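Local coordinates for protein Alpha/beta hydrolase (Legionella pneumophila subsp. pneumophila str. Philadelphia 1, PDB 4EZI) that is of unknown function but has the alpha/beta-hydrolase fold and may hydrolyse lipid esters such as triacylglycerols, at residues Y227-Q230 against S234-S237; L43-Y48 against L121-L126. One frame throughout, in Å; residues are numbered along the deposited sequence. Where two conformers were deposited one is given.

From the N terminus, the chain first enters interaction 2 on strand 41-51. It then runs through strands 57-67 and 74-80, helix 99-108 and strand 112-116 before 121-126 comes back to 43-48, closing a long loop of strands and a helix. Interaction 2 thus ties the antiparallel start of the sheet to the segment leaving strand 112-116. Interaction 1 comes later and closes locally: only three residues separate 227-230 from 234-237, where helix 218-233 gives way to the loop before helix 239-242. The two follow one another without nesting or crossing. Their centres lie about 26 Å apart, one at the surface of the central sheet, on strand 41-51, and the other in the helical insertion between strands 193-197 and 310-314.

Interaction 1 (Y227-Q230 against S234-S237); sequences YSLQ and SYWS
Gln230 reaches out of the last turn of helix 218-233 and grips the backbone of Trp236. From CB, the chain leaves with CG anti to the backbone N and then bends at chi2 (65°), which swings the amide toward the segment leaving the helix, while Phe239 and Ile242 pack on the side chain. Gln230 CD lies 3.7 Å from Ser234 CA. At the tip, Gln230 OE1 accepts from Trp236 N at 2.9 Å, on a lone pair in the carbonyl plane and at a fairly straight 157°; the same oxygen meets the edge of the indole at CE3. Gln230 NE2 donates to Trp236 O at 3.0 Å, approaching from well above that carbonyl's plane. Glutamine suits the place because its amide offers an acceptor and a donor to the N-H and C=O of one residue, so the two bonds fix its rotation. Beside it, Leu229 CD2 lies at the edge of the Tyr235 ring, 3.8 Å from Tyr235 CD2, and also touches Trp236 CH2; the indole NE1 is held by Asp289. Ser234 N bonds to Gln230 O (2.9 Å) across one helical turn, and Ser234 itself then leaves helical geometry with positive phi. Such a left-handed residue is a common way to end a helix, here one in the helical insertion where alpha/beta hydrolases usually carry their lid or cap.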
loop_
_atom_site.group_PDB
_atom_site.type_symbol
_atom_site.label_atom_id
_atom_site.label_comp_id
_atom_site.label_asym_id
_atom_site.label_seq_id
_atom_site.Cartn_x
_atom_site.Cartn_y
_atom_site.Cartn_z
ATOM N N TYR A 227 11.867 -8.430 11.309
ATOM C CA TYR A 227 13.146 -7.725 11.277
ATOM C C TYR A 227 12.926 -6.216 11.432
ATOM O O TYR A 227 13.589 -5.538 12.233
ATOM C CB TYR A 227 13.919 -8.070 10.001
ATOM C CG TYR A 227 15.192 -7.292 9.852
ATOM C CD1 TYR A 227 16.172 -7.319 10.820
ATOM C CD2 TYR A 227 15.413 -6.496 8.754
ATOM C CE1 TYR A 227 17.347 -6.578 10.702
ATOM C CE2 TYR A 227 16.574 -5.753 8.621
ATOM C CZ TYR A 227 17.537 -5.782 9.611
ATOM O OH TYR A 227 18.703 -5.042 9.488
ATOM N N SER A 228 11.967 -5.685 10.680
ATOM C CA SER A 228 11.674 -4.263 10.718
ATOM C C SER A 228 11.064 -3.849 12.058
ATOM O O SER A 228 11.413 -2.800 12.610
ATOM C CB SER A 228 10.730 -3.933 9.548
ATOM O OG SER A 228 10.407 -2.548 9.550
ATOM N N LEU A 229 10.144 -4.654 12.594
ATOM C CA LEU A 229 9.529 -4.286 13.858
ATOM C C LEU A 229 10.543 -4.295 15.003
ATOM O O LEU A 229 10.554 -3.383 15.833
ATOM C CB LEU A 229 8.317 -5.166 14.172
ATOM C CG LEU A 229 7.361 -4.588 15.215
ATOM C CD1 LEU A 229 6.662 -3.314 14.694
ATOM C CD2 LEU A 229 6.326 -5.627 15.593
ATOM N N GLN A 230 11.374 -5.329 15.069
ATOM C CA GLN A 230 12.389 -5.370 16.115
ATOM C C GLN A 230 13.381 -4.220 15.923
ATOM O O GLN A 230 13.812 -3.612 16.910
ATOM C CB GLN A 230 13.099 -6.724 16.119
ATOM C CG GLN A 230 14.245 -6.830 17.108
ATOM C CD GLN A 230 13.817 -6.739 18.571
ATOM O OE1 GLN A 230 12.641 -6.836 18.899
ATOM N NE2 GLN A 230 14.793 -6.532 19.460
ATOM N N SER A 234 12.077 -2.737 19.087
ATOM C CA SER A 234 12.756 -3.574 20.071
ATOM C C SER A 234 11.799 -4.203 21.090
ATOM O O SER A 234 12.058 -4.221 22.302
ATOM C CB SER A 234 13.872 -2.800 20.774
ATOM O OG SER A 234 14.748 -3.715 21.402
ATOM N N TYR A 235 10.716 -4.783 20.594
ATOM C CA TYR A 235 9.754 -5.437 21.475
ATOM C C TYR A 235 10.284 -6.742 22.070
ATOM O O TYR A 235 9.777 -7.192 23.099
ATOM C CB TYR A 235 8.424 -5.710 20.759
ATOM C CG TYR A 235 7.623 -4.489 20.361
ATOM C CD1 TYR A 235 7.492 -3.376 21.212
ATOM C CD2 TYR A 235 6.979 -4.438 19.133
ATOM C CE1 TYR A 235 6.713 -2.265 20.849
ATOM C CE2 TYR A 235 6.220 -3.327 18.749
ATOM C CZ TYR A 235 6.107 -2.245 19.610
ATOM O OH TYR A 235 5.380 -1.143 19.250
ATOM N N TRP A 236 11.280 -7.345 21.429
ATOM C CA TRP A 236 11.896 -8.574 21.905
ATOM C C TRP A 236 13.324 -8.283 22.390
ATOM O O TRP A 236 13.827 -7.168 22.236
ATOM C CB TRP A 236 11.857 -9.671 20.814
ATOM C CG TRP A 236 10.430 -10.028 20.490
ATOM C CD1 TRP A 236 9.658 -10.955 21.157
ATOM C CD2 TRP A 236 9.577 -9.438 19.502
ATOM N NE1 TRP A 236 8.390 -10.969 20.645
ATOM C CE2 TRP A 236 8.313 -10.051 19.628
ATOM C CE3 TRP A 236 9.760 -8.460 18.515
ATOM C CZ2 TRP A 236 7.240 -9.726 18.793
ATOM C CZ3 TRP A 236 8.706 -8.156 17.683
ATOM C CH2 TRP A 236 7.461 -8.778 17.833
ATOM N N SER A 237 13.970 -9.281 22.987
ATOM C CA SER A 237 15.274 -9.048 23.610
ATOM C C SER A 237 16.344 -8.759 22.573
ATOM O O SER A 237 17.284 -8.040 22.839
ATOM C CB SER A 237 15.677 -10.216 24.498
ATOM O OG SER A 237 15.679 -11.439 23.785
#

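Interaction 2 (L43-Y48 against L121-L126); sequences LYKINY and LGDNEL
Lys45 and Asn47 both reach for the same carboxylate oxygen, OD2 of Asp123. The charged part is a salt bridge, Lys45 NZ to Asp123 OD2 at 2.8 Å. The lysine chain starts extended and then bends at chi3 and chi4, curling the ammonium group round to the syn lone pair of OD2, on the side of OD1. The other oxygen, OD1, forms a salt bridge with Arg93, so positive groups serve both oxygens and probably stabilise the ionised form.

The second bond has an uncharged donor, Asn47 ND2, which in the conformer given here lies 3.0 Å from Asp123 OD2, nearly straight at 166°. It uses the anti lone pair, and the acceptor lies in the plane of the asparagine amide, which is turned only 22° from the carboxylate. Lys45 and Asn47 can share one target because residues two apart on a strand project from the same face. The intervening Ile46 turns the other way and packs against Met144 of helix 134-154, as expected where helices flank the central sheet of an alpha/beta hydrolase.

Asp123 is presented by a type II' beta turn from Leu121 to Asn124, closed by Asn124 N to Leu121 O at 3.1 Å. Gly122 takes the second position, whose positive phi (59°) glycine adopts without strain. Ser61, on strand 57-67, accepts from Asp123 N through OG.

Solvent joins in through one water, which donates to Asp123 OD2 at 2.7 Å and, in the same Asn47 conformer, weakly to Asn47 OD1 at 3.5 Å.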
loop_
_atom_site.group_PDB
_atom_site.type_symbol
_atom_site.label_atom_id
_atom_site.label_comp_id
_atom_site.label_asym_id
_atom_site.label_seq_id
_atom_site.Cartn_x
_atom_site.Cartn_y
_atom_site.Cartn_z
ATOM N N LEU A 43 5.076 13.878 -15.223
ATOM C CA LEU A 43 5.536 13.226 -14.014
ATOM C C LEU A 43 6.506 14.093 -13.225
ATOM O O LEU A 43 7.384 14.733 -13.814
ATOM C CB LEU A 43 6.272 11.921 -14.374
ATOM C CG LEU A 43 5.578 10.894 -15.238
ATOM C CD1 LEU A 43 6.439 9.630 -15.381
ATOM C CD2 LEU A 43 4.288 10.531 -14.645
ATOM N N TYR A 44 6.376 14.015 -11.896
ATOM C CA TYR A 44 7.280 14.656 -10.956
ATOM C C TYR A 44 7.629 13.677 -9.858
ATOM O O TYR A 44 6.748 12.977 -9.334
ATOM C CB TYR A 44 6.629 15.870 -10.309
ATOM C CG TYR A 44 6.407 17.019 -11.267
ATOM C CD1 TYR A 44 7.435 17.897 -11.567
ATOM C CD2 TYR A 44 5.178 17.225 -11.858
ATOM C CE1 TYR A 44 7.250 18.966 -12.432
ATOM C CE2 TYR A 44 4.988 18.286 -12.763
ATOM C CZ TYR A 44 6.043 19.130 -13.043
ATOM O OH TYR A 44 5.854 20.182 -13.918
ATOM N N LYS A 45 8.904 13.646 -9.474
ATOM C CA LYS A 45 9.313 13.021 -8.215
ATOM C C LYS A 45 9.429 14.118 -7.172
ATOM O O LYS A 45 10.081 15.154 -7.428
ATOM C CB LYS A 45 10.662 12.287 -8.374
ATOM C CG LYS A 45 11.275 11.824 -7.058
ATOM C CD LYS A 45 12.421 10.816 -7.281
ATOM C CE LYS A 45 13.665 11.440 -7.757
ATOM N NZ LYS A 45 14.169 12.219 -6.651
ATOM N N ILE A 46 8.790 13.910 -6.024
ATOM C CA ILE A 46 8.820 14.899 -4.971
ATOM C C ILE A 46 9.463 14.335 -3.711
ATOM O O ILE A 46 9.465 13.136 -3.472
ATOM C CB ILE A 46 7.406 15.480 -4.662
ATOM C CG1 ILE A 46 6.494 14.498 -3.900
ATOM C CG2 ILE A 46 6.698 15.951 -5.937
ATOM C CD1 ILE A 46 5.135 15.148 -3.494
ATOM N N ASN A 47 9.968 15.261 -2.903
ATOM C CA ASN A 47 10.431 14.992 -1.561
ATOM C C ASN A 47 9.645 15.852 -0.590
ATOM O O ASN A 47 9.344 17.028 -0.893
ATOM C CB ASN A 47 11.924 15.242 -1.438
ATOM C CG ASN A 47 12.708 14.536 -2.504
ATOM O OD1 ASN A 47 12.986 15.096 -3.571
ATOM N ND2 ASN A 47 13.073 13.291 -2.233
ATOM N N TYR A 48 9.306 15.287 0.560
ATOM C CA TYR A 48 8.408 15.946 1.490
ATOM C C TYR A 48 8.737 15.576 2.927
ATOM O O TYR A 48 9.318 14.525 3.226
ATOM C CB TYR A 48 6.947 15.611 1.144
ATOM C CG TYR A 48 6.581 14.163 1.376
ATOM C CD1 TYR A 48 6.872 13.179 0.428
ATOM C CD2 TYR A 48 5.974 13.757 2.573
ATOM C CE1 TYR A 48 6.539 11.865 0.640
ATOM C CE2 TYR A 48 5.654 12.432 2.794
ATOM C CZ TYR A 48 5.903 11.486 1.818
ATOM O OH TYR A 48 5.590 10.157 2.019
ATOM N N LEU A 121 12.469 3.662 1.764
ATOM C CA LEU A 121 12.527 3.320 0.346
ATOM C C LEU A 121 12.706 4.618 -0.447
ATOM O O LEU A 121 12.590 5.725 0.080
ATOM C CB LEU A 121 11.282 2.575 -0.100
ATOM C CG LEU A 121 10.988 1.290 0.666
ATOM C CD1 LEU A 121 9.594 0.772 0.308
ATOM C CD2 LEU A 121 12.034 0.199 0.444
ATOM N N GLY A 122 12.970 4.484 -1.739
ATOM C CA GLY A 122 13.194 5.666 -2.577
ATOM C C GLY A 122 14.360 6.487 -2.074
ATOM O O GLY A 122 15.431 5.951 -1.777
ATOM N N ASP A 123 14.133 7.785 -1.954
ATOM C CA ASP A 123 15.177 8.719 -1.522
ATOM C C ASP A 123 15.278 8.837 -0.007
ATOM O O ASP A 123 16.155 9.528 0.500
ATOM C CB ASP A 123 14.892 10.134 -2.061
ATOM C CG ASP A 123 14.878 10.255 -3.584
ATOM O OD1 ASP A 123 15.376 9.377 -4.300
ATOM O OD2 ASP A 123 14.394 11.332 -4.051
ATOM N N ASN A 124 14.375 8.204 0.748
ATOM C CA ASN A 124 14.340 8.413 2.201
ATOM C C ASN A 124 15.581 7.844 2.874
ATOM O O ASN A 124 16.014 6.749 2.569
ATOM C CB ASN A 124 13.096 7.768 2.784
ATOM C CG ASN A 124 12.988 7.973 4.272
ATOM O OD1 ASN A 124 12.986 7.010 5.032
ATOM N ND2 ASN A 124 12.847 9.227 4.704
ATOM N N GLU A 125 16.135 8.592 3.826
ATOM C CA GLU A 125 17.414 8.222 4.403
ATOM C C GLU A 125 17.331 7.119 5.459
ATOM O O GLU A 125 18.358 6.545 5.805
ATOM C CB GLU A 125 18.103 9.456 4.986
ATOM C CG GLU A 125 17.474 9.951 6.245
ATOM C CD GLU A 125 18.283 11.036 6.940
ATOM O OE1 GLU A 125 19.529 11.072 6.792
ATOM O OE2 GLU A 125 17.664 11.838 7.666
ATOM N N LEU A 126 16.142 6.819 5.991
ATOM C CA LEU A 126 16.043 5.689 6.906
ATOM C C LEU A 126 16.468 4.442 6.149
ATOM O O LEU A 126 16.146 4.265 4.969
ATOM C CB LEU A 126 14.637 5.526 7.479
ATOM C CG LEU A 126 14.087 6.697 8.283
ATOM C CD1 LEU A 126 12.610 6.543 8.625
ATOM C CD2 LEU A 126 14.889 6.929 9.546
HETATM O O HOH W 1 16.063 13.507 -3.854
#